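Local coordinates for protein SalCYP truncation (Salinispora tropica, PDB 7ABB) that is a truncated form of a cytochrome P450 family protein that holds heme c in its ligand pocket, at residues H88-W91 / R92-A96; T100-R103 / A104-T108; T207-T210 / F211-I215; V220-A223 / D224-S227. All coordinates share one frame; numbering follows the deposited sequence.

Interaction 1: H88-W91 / R92-A96. With HEC (heme c), chain B.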
loop_
_atom_site.group_PDB
_atom_site.type_symbol
_atom_site.label_atom_id
_atom_site.label_comp_id
_atom_site.label_asym_id
_atom_site.label_seq_id
_atom_site.Cartn_x
_atom_site.Cartn_y
_atom_site.Cartn_z
ATOM N N HIS A 88 -11.013 17.145 5.779
ATOM C CA HIS A 88 -9.969 16.209 5.380
ATOM C C HIS A 88 -8.612 16.893 5.347
ATOM O O HIS A 88 -7.611 16.334 5.816
ATOM C CB HIS A 88 -10.269 15.603 4.008
ATOM C CG HIS A 88 -9.112 14.859 3.436
ATOM N ND1 HIS A 88 -8.871 13.532 3.717
ATOM C CD2 HIS A 88 -8.109 15.258 2.618
ATOM C CE1 HIS A 88 -7.782 13.143 3.083
ATOM N NE2 HIS A 88 -7.292 14.174 2.422
ATOM N N ASN A 89 -8.556 18.125 4.839
ATOM C CA ASN A 89 -7.279 18.822 4.788
ATOM C C ASN A 89 -6.748 19.091 6.197
ATOM O O ASN A 89 -5.539 18.995 6.440
ATOM C CB ASN A 89 -7.427 20.106 3.976
ATOM C CG ASN A 89 -7.974 19.833 2.569
ATOM O OD1 ASN A 89 -7.672 18.801 1.952
ATOM N ND2 ASN A 89 -8.795 20.746 2.070
ATOM N N GLU A 90 -7.640 19.351 7.155
ATOM C CA GLU A 90 -7.185 19.597 8.521
ATOM C C GLU A 90 -6.640 18.324 9.144
ATOM O O GLU A 90 -5.623 18.364 9.842
ATOM C CB GLU A 90 -8.313 20.161 9.384
ATOM C CG GLU A 90 -7.830 20.854 10.655
ATOM C CD GLU A 90 -8.960 21.511 11.435
ATOM O OE1 GLU A 90 -8.703 21.950 12.576
ATOM O OE2 GLU A 90 -10.099 21.578 10.922
ATOM N N TRP A 91 -7.300 17.187 8.916
ATOM C CA TRP A 91 -6.757 15.922 9.407
ATOM C C TRP A 91 -5.368 15.676 8.840
ATOM O O TRP A 91 -4.449 15.285 9.571
ATOM C CB TRP A 91 -7.666 14.759 9.025
ATOM C CG TRP A 91 -8.788 14.557 9.958
ATOM C CD1 TRP A 91 -10.088 14.895 9.755
ATOM C CD2 TRP A 91 -8.725 13.951 11.250
ATOM N NE1 TRP A 91 -10.840 14.534 10.841
ATOM C CE2 TRP A 91 -10.028 13.957 11.776
ATOM C CE3 TRP A 91 -7.694 13.404 12.009
ATOM C CZ2 TRP A 91 -10.331 13.438 13.026
ATOM C CZ3 TRP A 91 -7.994 12.896 13.252
ATOM C CH2 TRP A 91 -9.304 12.916 13.751
ATOM N N ARG A 92 -5.197 15.886 7.539
ATOM C CA ARG A 92 -3.891 15.641 6.937
ATOM C C ARG A 92 -2.841 16.590 7.515
ATOM O O ARG A 92 -1.696 16.182 7.743
ATOM C CB ARG A 92 -3.966 15.748 5.413
ATOM C CG ARG A 92 -4.723 14.581 4.757
ATOM C CD ARG A 92 -4.049 13.233 4.967
ATOM N NE ARG A 92 -2.725 13.174 4.350
ATOM C CZ ARG A 92 -2.448 12.502 3.226
ATOM N NH1 ARG A 92 -3.402 11.830 2.597
ATOM N NH2 ARG A 92 -1.215 12.510 2.728
ATOM N N ARG A 93 -3.211 17.845 7.780
ATOM C CA ARG A 93 -2.255 18.780 8.376
ATOM C C ARG A 93 -1.827 18.313 9.760
ATOM O O ARG A 93 -0.647 18.409 10.115
ATOM C CB ARG A 93 -2.837 20.199 8.450
ATOM C CG ARG A 93 -2.913 20.890 7.100
ATOM C CD ARG A 93 -3.205 22.378 7.236
ATOM N NE ARG A 93 -4.536 22.622 7.789
ATOM C CZ ARG A 93 -5.511 23.294 7.180
ATOM N NH1 ARG A 93 -6.681 23.448 7.790
ATOM N NH2 ARG A 93 -5.327 23.827 5.977
ATOM N N ARG A 94 -2.779 17.844 10.574
ATOM C CA ARG A 94 -2.442 17.383 11.918
ATOM C C ARG A 94 -1.562 16.143 11.875
ATOM O O ARG A 94 -0.639 16.004 12.690
ATOM C CB ARG A 94 -3.715 17.104 12.717
ATOM C CG ARG A 94 -4.682 18.301 12.826
ATOM C CD ARG A 94 -4.715 18.869 14.158
ATOM N NE ARG A 94 -5.604 20.031 14.254
ATOM C CZ ARG A 94 -5.464 20.986 15.163
ATOM N NH1 ARG A 94 -4.477 20.920 16.046
ATOM N NH2 ARG A 94 -6.312 22.007 15.184
ATOM N N LEU A 95 -1.844 15.221 10.950
ATOM C CA LEU A 95 -1.123 13.950 10.872
ATOM C C LEU A 95 0.268 14.089 10.270
ATOM O O LEU A 95 1.124 13.226 10.511
ATOM C CB LEU A 95 -1.928 12.965 10.027
ATOM C CG LEU A 95 -3.204 12.420 10.663
ATOM C CD1 LEU A 95 -4.120 11.833 9.609
ATOM C CD2 LEU A 95 -2.850 11.380 11.722
ATOM N N ALA A 96 0.511 15.149 9.506
ATOM C CA ALA A 96 1.654 15.194 8.600
ATOM C C ALA A 96 2.971 14.914 9.314
ATOM O O ALA A 96 3.822 14.186 8.784
ATOM C CB ALA A 96 1.692 16.552 7.887
HETATM FE FE HEC B . -1.241 4.090 1.769
HETATM C CHA HEC B . -3.959 6.085 1.080
HETATM C CHB HEC B . -1.226 3.094 -1.509
HETATM C CHC HEC B . 1.492 2.125 2.423
HETATM C CHD HEC B . -1.493 4.797 5.090
HETATM N NA HEC B . -2.367 4.492 0.145
HETATM C C1A HEC B . -3.431 5.388 0.035
HETATM C C2A HEC B . -3.918 5.468 -1.327
HETATM C C3A HEC B . -3.133 4.634 -2.032
HETATM C C4A HEC B . -2.177 4.024 -1.140
HETATM C CMA HEC B . -3.211 4.307 -3.534
HETATM C CAA HEC B . -5.081 6.378 -1.863
HETATM C CBA HEC B . -6.460 5.735 -1.774
HETATM C CGA HEC B . -7.500 6.671 -2.366
HETATM O O1A HEC B . -8.688 6.295 -2.235
HETATM O O2A HEC B . -7.112 7.726 -2.931
HETATM N NB HEC B . -0.127 2.811 0.692
HETATM C C1B HEC B . -0.248 2.569 -0.664
HETATM C C2B HEC B . 0.824 1.699 -1.044
HETATM C C3B HEC B . 1.587 1.456 0.038
HETATM C C4B HEC B . 0.995 2.123 1.146
HETATM C CMB HEC B . 0.991 1.233 -2.504
HETATM C CAB HEC B . 2.816 0.616 0.270
HETATM C CBB HEC B . 3.564 0.178 -0.947
HETATM N NC HEC B . -0.229 3.546 3.451
HETATM C C1C HEC B . 0.927 2.799 3.477
HETATM C C2C HEC B . 1.454 2.800 4.816
HETATM C C3C HEC B . 0.637 3.551 5.588
HETATM C C4C HEC B . -0.434 4.005 4.731
HETATM C CMC HEC B . 2.742 2.080 5.219
HETATM C CAC HEC B . 0.680 3.877 7.091
HETATM C CBC HEC B . 1.995 3.732 7.856
HETATM N ND HEC B . -2.498 5.196 2.855
HETATM C C1D HEC B . -2.399 5.345 4.238
HETATM C C2D HEC B . -3.436 6.231 4.661
HETATM C C3D HEC B . -4.212 6.639 3.458
HETATM C C4D HEC B . -3.543 5.964 2.366
HETATM C CMD HEC B . -3.700 6.657 6.111
HETATM C CAD HEC B . -5.432 7.573 3.382
HETATM C CBD HEC B . -4.923 8.969 3.116
HETATM C CGD HEC B . -6.089 9.920 2.928
HETATM O O1D HEC B . -5.875 11.150 2.984
HETATM O O2D HEC B . -7.214 9.419 2.726
#
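His88 and Arg92 sit one turn apart on helix 86-95 and form a His-x-x-x-Arg pair, the pattern by which the C helix of many bacterial cytochromes P450 meets a heme propionate. Their side chains run alongside each other, and Arg92 CG lies over one face of the imidazole, 3.5 Å from His88 NE2. Two successive bends in the arginine (chi2 and chi3 both -63°) carry its guanidinium round to heme c. There Arg92 NH1 donates to HEC O1D at 2.6 Å, with the oxygen at the edge of the guanidinium plane. The place of HEC O1D is less certain, because it is modelled too near the imidazole, so this short length is doubtful. Arg92 NH1 also bonds Gln341 O. His88 NE2 is held by His339 O, and ND1 by Pro80 O. On another side of the helix an extended Glu90 lies beside Arg94. Its OE1 forms a long salt bridge with Arg94 NH2, 3.5 Å away and at the guanidinium edge, while its OE2 takes the backbone N of Asp216. The turns themselves are regular, as in Leu95 N to Trp91 O at 2.9 Å. With both imidazole nitrogens hydrogen-bonded to carbonyl oxygens, a protonated His88 would be consistent with the geometry, and it would add positive charge beside Arg92.

Interaction 2: T100-R103 / A104-T108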
loop_
_atom_site.group_PDB
_atom_site.type_symbol
_atom_site.label_atom_id
_atom_site.label_comp_id
_atom_site.label_asym_id
_atom_site.label_seq_id
_atom_site.Cartn_x
_atom_site.Cartn_y
_atom_site.Cartn_z
ATOM N N THR A 100 6.290 12.337 7.577
ATOM C CA THR A 100 7.158 13.014 6.634
ATOM C C THR A 100 8.332 12.146 6.206
ATOM O O THR A 100 8.721 11.201 6.905
ATOM C CB THR A 100 7.734 14.266 7.258
ATOM O OG1 THR A 100 8.463 13.893 8.435
ATOM C CG2 THR A 100 6.633 15.257 7.593
ATOM N N PRO A 101 8.990 12.521 5.109
ATOM C CA PRO A 101 10.280 11.897 4.804
ATOM C C PRO A 101 11.273 12.020 5.937
ATOM O O PRO A 101 11.991 11.047 6.214
ATOM C CB PRO A 101 10.730 12.648 3.536
ATOM C CG PRO A 101 9.479 13.075 2.907
ATOM C CD PRO A 101 8.571 13.451 4.047
ATOM N N GLN A 102 11.327 13.156 6.634
ATOM C CA GLN A 102 12.277 13.295 7.735
ATOM C C GLN A 102 11.967 12.312 8.856
ATOM O O GLN A 102 12.885 11.703 9.421
ATOM C CB GLN A 102 12.295 14.727 8.273
ATOM C CG GLN A 102 13.345 14.934 9.368
ATOM C CD GLN A 102 14.766 14.618 8.887
ATOM O OE1 GLN A 102 15.269 15.236 7.947
ATOM N NE2 GLN A 102 15.411 13.641 9.526
ATOM N N ARG A 103 10.686 12.130 9.196
ATOM C CA ARG A 103 10.343 11.129 10.203
ATOM C C ARG A 103 10.763 9.736 9.759
ATOM O O ARG A 103 11.240 8.938 10.568
ATOM C CB ARG A 103 8.842 11.139 10.507
ATOM C CG ARG A 103 8.448 10.062 11.554
ATOM C CD ARG A 103 7.945 10.673 12.818
ATOM N NE ARG A 103 7.832 9.766 13.961
ATOM C CZ ARG A 103 6.890 8.844 14.144
ATOM N NH1 ARG A 103 6.908 8.155 15.278
ATOM N NH2 ARG A 103 5.957 8.580 13.221
ATOM N N ALA A 104 10.566 9.409 8.483
ATOM C CA ALA A 104 10.988 8.097 7.996
ATOM C C ALA A 104 12.489 7.911 8.161
ATOM O O ALA A 104 12.948 6.828 8.555
ATOM C CB ALA A 104 10.593 7.944 6.536
ATOM N N ARG A 105 13.269 8.955 7.864
ATOM C CA ARG A 105 14.709 8.892 8.076
ATOM C C ARG A 105 15.034 8.721 9.551
ATOM O O ARG A 105 15.908 7.924 9.913
ATOM C CB ARG A 105 15.385 10.153 7.522
ATOM C CG ARG A 105 15.300 10.255 6.009
ATOM C CD ARG A 105 16.246 11.303 5.447
ATOM N NE ARG A 105 15.833 12.668 5.770
ATOM C CZ ARG A 105 14.996 13.404 5.033
ATOM N NH1 ARG A 105 14.454 12.919 3.922
ATOM N NH2 ARG A 105 14.694 14.639 5.414
ATOM N N ASP A 106 14.322 9.442 10.416
ATOM C CA ASP A 106 14.568 9.337 11.857
ATOM C C ASP A 106 14.384 7.905 12.343
ATOM O O ASP A 106 15.094 7.456 13.252
ATOM C CB ASP A 106 13.629 10.274 12.628
ATOM C CG ASP A 106 14.000 11.735 12.484
ATOM O OD1 ASP A 106 15.088 12.061 11.967
ATOM O OD2 ASP A 106 13.182 12.580 12.918
ATOM N N LEU A 107 13.424 7.185 11.765
ATOM C CA LEU A 107 13.071 5.833 12.152
ATOM C C LEU A 107 13.858 4.778 11.390
ATOM O O LEU A 107 13.715 3.590 11.695
ATOM C CB LEU A 107 11.575 5.599 11.940
ATOM C CG LEU A 107 10.618 6.440 12.801
ATOM C CD1 LEU A 107 9.197 6.242 12.355
ATOM C CD2 LEU A 107 10.749 6.057 14.241
ATOM N N THR A 108 14.722 5.179 10.463
ATOM C CA THR A 108 15.347 4.172 9.605
ATOM C C THR A 108 16.378 3.322 10.348
ATOM O O THR A 108 16.461 2.119 10.083
ATOM C CB THR A 108 15.940 4.844 8.364
ATOM O OG1 THR A 108 14.867 5.270 7.529
ATOM C CG2 THR A 108 16.798 3.875 7.549
#
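Gln102 leaves the helix with CB 3.7 Å from Arg105 NH2, its CG held opposite the backbone N (chi1 -176°). CG then passes the same NH2 at the margin of contact, and a bend at chi2 (59°) turns the amide back over the helix surface. From there the two amide atoms part company. OE1 accepts from Arg105 NH2 at 2.7 Å; it lies near the guanidinium plane, yet the donor approaches from above the amide plane, as expected for two flat groups set 80° apart. NE2 donates a hydrogen bond to Asp106 OD1 at 2.9 Å, reaching that oxygen from above the carboxylate plane. Using one end as acceptor and the other as donor fixes which way round the amide lies. All this decorates helix 101-106, a short surface helix that follows helix 86-95 in this P450 fold. Its start is N-capped by Thr100, whose OG1 accepts from Arg103 N at 2.9 Å. Arg105 in turn folds across the first turn, one guanidinium face over Gln102 CA, 3.6 Å below it. A less polar meeting occurs where Leu107 CD1 stands 3.9 Å above the centre of the Arg103 guanidinium. Arg103 NH2 bonds Trp98 O and Ala146 O, while Leu107 reaches Tyr347 of helix 345-362 and Leu145 of helix 130-147.

Interaction 3: T207-T210 / F211-I215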
loop_
_atom_site.group_PDB
_atom_site.type_symbol
_atom_site.label_atom_id
_atom_site.label_comp_id
_atom_site.label_asym_id
_atom_site.label_seq_id
_atom_site.Cartn_x
_atom_site.Cartn_y
_atom_site.Cartn_z
ATOM N N THR A 207 -1.233 9.010 19.245
ATOM C CA THR A 207 -2.536 8.987 19.912
ATOM C C THR A 207 -2.621 10.056 21.002
ATOM O O THR A 207 -3.647 10.733 21.148
ATOM C CB THR A 207 -2.811 7.601 20.501
ATOM O OG1 THR A 207 -2.766 6.625 19.457
ATOM C CG2 THR A 207 -4.180 7.552 21.194
ATOM N N SER A 208 -1.558 10.201 21.792
ATOM C CA SER A 208 -1.539 11.209 22.844
ATOM C C SER A 208 -1.712 12.605 22.269
ATOM O O SER A 208 -2.423 13.435 22.844
ATOM C CB SER A 208 -0.234 11.121 23.643
ATOM O OG SER A 208 -0.044 9.822 24.195
ATOM N N ALA A 209 -1.081 12.873 21.123
ATOM C CA ALA A 209 -1.195 14.183 20.500
ATOM C C ALA A 209 -2.641 14.486 20.154
ATOM O O ALA A 209 -3.090 15.630 20.287
ATOM C CB ALA A 209 -0.320 14.252 19.244
ATOM N N THR A 210 -3.390 13.472 19.712
ATOM C CA THR A 210 -4.741 13.762 19.233
ATOM C C THR A 210 -5.679 14.220 20.337
ATOM O O THR A 210 -6.747 14.756 20.019
ATOM C CB THR A 210 -5.371 12.555 18.530
ATOM O OG1 THR A 210 -5.729 11.561 19.489
ATOM C CG2 THR A 210 -4.429 11.956 17.487
ATOM N N PHE A 211 -5.318 14.053 21.625
ATOM C CA PHE A 211 -6.162 14.553 22.696
ATOM C C PHE A 211 -6.206 16.076 22.707
ATOM O O PHE A 211 -7.120 16.658 23.301
ATOM C CB PHE A 211 -5.664 13.994 24.033
ATOM C CG PHE A 211 -5.847 12.510 24.160
ATOM C CD1 PHE A 211 -7.061 11.921 23.862
ATOM C CD2 PHE A 211 -4.798 11.699 24.555
ATOM C CE1 PHE A 211 -7.234 10.568 23.966
ATOM C CE2 PHE A 211 -4.967 10.334 24.662
ATOM C CZ PHE A 211 -6.182 9.765 24.358
ATOM N N ASP A 212 -5.255 16.727 22.045
ATOM C CA ASP A 212 -5.238 18.178 21.946
ATOM C C ASP A 212 -5.777 18.684 20.617
ATOM O O ASP A 212 -5.819 19.904 20.415
ATOM C CB ASP A 212 -3.815 18.703 22.138
ATOM C CG ASP A 212 -3.292 18.440 23.529
ATOM O OD1 ASP A 212 -4.100 18.527 24.476
ATOM O OD2 ASP A 212 -2.088 18.140 23.670
ATOM N N TRP A 213 -6.210 17.792 19.728
ATOM C CA TRP A 213 -6.592 18.191 18.379
ATOM C C TRP A 213 -8.027 18.686 18.330
ATOM O O TRP A 213 -8.927 18.124 18.964
ATOM C CB TRP A 213 -6.458 17.041 17.383
ATOM C CG TRP A 213 -5.051 16.652 17.051
ATOM C CD1 TRP A 213 -3.908 17.156 17.610
ATOM C CD2 TRP A 213 -4.633 15.676 16.094
ATOM N NE1 TRP A 213 -2.809 16.557 17.064
ATOM C CE2 TRP A 213 -3.215 15.624 16.144
ATOM C CE3 TRP A 213 -5.311 14.826 15.214
ATOM C CZ2 TRP A 213 -2.470 14.780 15.322
ATOM C CZ3 TRP A 213 -4.566 13.975 14.403
ATOM C CH2 TRP A 213 -3.158 13.955 14.467
ATOM N N GLU A 214 -8.227 19.724 17.533
ATOM C CA GLU A 214 -9.547 20.173 17.117
ATOM C C GLU A 214 -9.625 20.056 15.604
ATOM O O GLU A 214 -8.622 20.208 14.897
ATOM C CB GLU A 214 -9.836 21.605 17.545
ATOM C CG GLU A 214 -10.293 21.707 19.000
ATOM C CD GLU A 214 -10.695 23.111 19.402
ATOM O OE1 GLU A 214 -11.038 23.309 20.584
ATOM O OE2 GLU A 214 -10.677 24.010 18.536
ATOM N N ILE A 215 -10.818 19.737 15.121
ATOM C CA ILE A 215 -11.103 19.697 13.698
ATOM C C ILE A 215 -12.373 20.503 13.499
ATOM O O ILE A 215 -13.401 20.205 14.119
ATOM C CB ILE A 215 -11.284 18.265 13.174
ATOM C CG1 ILE A 215 -10.002 17.451 13.353
ATOM C CG2 ILE A 215 -11.707 18.274 11.715
ATOM C CD1 ILE A 215 -8.841 17.831 12.432
#
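Thr210 O is gripped by two donors: Trp213 N at 3.1 Å, across the turn, and Arg225 NH2 of helix 222-235. The bond from Trp213 N closes a type I beta turn spanning Thr210 to Trp213, by which the chain leaves helix 206-210 for strand 214-215 of a small antiparallel hairpin. Its donor stands 73° out of the carbonyl plane, a direction that the tight turn imposes. Just before it, Asp212 N bonds Ala209 O at 3.0 Å and Phe211 N bonds Ser208 O at 3.2 Å, so i to i+3 bonds take the place of the i to i+4 bonds of an alpha helix. The turn brings the indole back beneath Thr210. Thr210 CA makes a CH-pi contact with the five-membered ring of Trp213, 3.6 Å from its centroid and only 11° off the ring normal. Further along, Thr210 CG2 lies over the six-membered ring, 3.7 Å from Trp213 CZ3. Trp98 and Leu95 also touch this indole. A chi1 of 73° sets Thr210 OG1 between the backbone N and the carbonyl carbon, from where it donates to Thr207 O at 2.8 Å. That same oxygen stands 3.7 Å above the Phe211 ring plane, displaced toward the rim.

Interaction 4: V220-A223 / D224-S227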
loop_
_atom_site.group_PDB
_atom_site.type_symbol
_atom_site.label_atom_id
_atom_site.label_comp_id
_atom_site.label_asym_id
_atom_site.label_seq_id
_atom_site.Cartn_x
_atom_site.Cartn_y
_atom_site.Cartn_z
ATOM N N VAL A 220 -11.584 16.647 18.753
ATOM C CA VAL A 220 -11.667 15.325 18.148
ATOM C C VAL A 220 -12.374 14.375 19.104
ATOM O O VAL A 220 -12.123 14.376 20.315
ATOM C CB VAL A 220 -10.257 14.829 17.782
ATOM C CG1 VAL A 220 -10.259 13.338 17.454
ATOM C CG2 VAL A 220 -9.722 15.637 16.595
ATOM N N SER A 221 -13.269 13.557 18.558
ATOM C CA SER A 221 -13.990 12.555 19.330
ATOM C C SER A 221 -13.169 11.277 19.451
ATOM O O SER A 221 -12.343 10.965 18.590
ATOM C CB SER A 221 -15.325 12.230 18.663
ATOM O OG SER A 221 -15.116 11.607 17.401
ATOM N N ASP A 222 -13.421 10.515 20.520
ATOM C CA ASP A 222 -12.768 9.213 20.631
ATOM C C ASP A 222 -13.185 8.293 19.482
ATOM O O ASP A 222 -12.418 7.410 19.090
ATOM C CB ASP A 222 -13.074 8.561 21.989
ATOM C CG ASP A 222 -12.138 9.047 23.124
ATOM O OD1 ASP A 222 -11.231 9.868 22.865
ATOM O OD2 ASP A 222 -12.314 8.606 24.290
ATOM N N ALA A 223 -14.381 8.490 18.913
ATOM C CA ALA A 223 -14.807 7.660 17.788
ATOM C C ALA A 223 -13.945 7.914 16.555
ATOM O O ALA A 223 -13.596 6.973 15.819
ATOM C CB ALA A 223 -16.278 7.920 17.470
ATOM N N ASP A 224 -13.611 9.183 16.298
ATOM C CA ASP A 224 -12.715 9.488 15.188
ATOM C C ASP A 224 -11.291 9.035 15.498
ATOM O O ASP A 224 -10.582 8.561 14.604
ATOM C CB ASP A 224 -12.749 10.982 14.860
ATOM C CG ASP A 224 -13.976 11.388 14.021
ATOM O OD1 ASP A 224 -14.705 10.507 13.515
ATOM O OD2 ASP A 224 -14.207 12.606 13.862
ATOM N N ARG A 225 -10.857 9.159 16.760
ATOM C CA ARG A 225 -9.564 8.611 17.166
ATOM C C ARG A 225 -9.482 7.131 16.850
ATOM O O ARG A 225 -8.496 6.653 16.290
ATOM C CB ARG A 225 -9.322 8.807 18.665
ATOM C CG ARG A 225 -8.808 10.165 19.024
ATOM C CD ARG A 225 -8.468 10.318 20.504
ATOM N NE ARG A 225 -8.356 11.745 20.767
ATOM C CZ ARG A 225 -9.350 12.529 21.141
ATOM N NH1 ARG A 225 -10.549 12.030 21.414
ATOM N NH2 ARG A 225 -9.131 13.823 21.304
ATOM N N GLU A 226 -10.515 6.385 17.237
ATOM C CA GLU A 226 -10.529 4.954 16.975
ATOM C C GLU A 226 -10.589 4.680 15.483
ATOM O O GLU A 226 -9.941 3.755 14.985
ATOM C CB GLU A 226 -11.719 4.322 17.697
ATOM C CG GLU A 226 -11.606 4.413 19.195
ATOM C CD GLU A 226 -12.885 4.021 19.896
ATOM O OE1 GLU A 226 -13.667 3.253 19.300
ATOM O OE2 GLU A 226 -13.108 4.473 21.042
ATOM N N SER A 227 -11.368 5.477 14.752
ATOM C CA SER A 227 -11.398 5.310 13.302
ATOM C C SER A 227 -10.012 5.499 12.694
ATOM O O SER A 227 -9.536 4.658 11.916
ATOM C CB SER A 227 -12.393 6.292 12.698
ATOM O OG SER A 227 -12.455 6.108 11.304
#
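Val220 and Arg225 make the close side of this helix start, where the valine lies across a flat guanidinium. Val220 CG1 stands 3.9 Å above its centre and also meets Arg225 CG at 3.8 Å. The arginine runs extended from CG to NE, which brings its end back past the first turn to two oxygens. Arg225 NH1 is 2.7 Å from Asp222 OD1 in a salt bridge and 3.0 Å from Val220 O. Both hydrogen bonds are weak because they are bent, the first to 124°. The carboxylate and guanidinium planes stand 85° apart, so the pair does not form a flat two-point bridge. Asp222 OD1 has a second cationic partner in Arg198 of helix 182-199. At the helix end itself Ser221 is the N-cap, its OG accepting from Asp224 N at 3.1 Å; with chi1 at 65° OG lies between the backbone N and the carbonyl carbon, facing the first turn. Asp224 turns to Arg77 in a salt bridge. The helix, 222-235, is the first part of what corresponds to the long distal helix of cytochromes P450. Its other side is looser: Ala223 is exposed, and Asp222 OD2 and Glu226 OE2 stay 5.3 Å apart, without contact. Glu226 CG packs on Asp222 O at 3.1 Å, and its side chain also touches Val190 and Arg191. Acids at the first and third helical positions would probably be favoured by the positive end of the helix dipole, and two arginines around Asp222 OD1 should help keep that carboxylate ionised.

Overall arrangement
Interactions 1, 3 and 4 form one partly buried cluster, whereas interaction 2 is a surface contact, its centre about 18 Å from that of interaction 1. Arg94 NH2 of interaction 1 lies 2.9 Å from Glu214 O, and Trp91 CH2 packs on Val220 CG1 at 3.8 Å. Interaction 3 holds strand 214-215 of a hairpin, and interaction 4 begins just after its partner strand 218-219; Trp213 O lies 3.0 Å from Val220 N. Their chemistry follows place: interaction 1 directs positive charge to heme c, interaction 3 relies on backbone turns and an aromatic face, interaction 4 buries an arginine, and interaction 2 links polar groups on the outside.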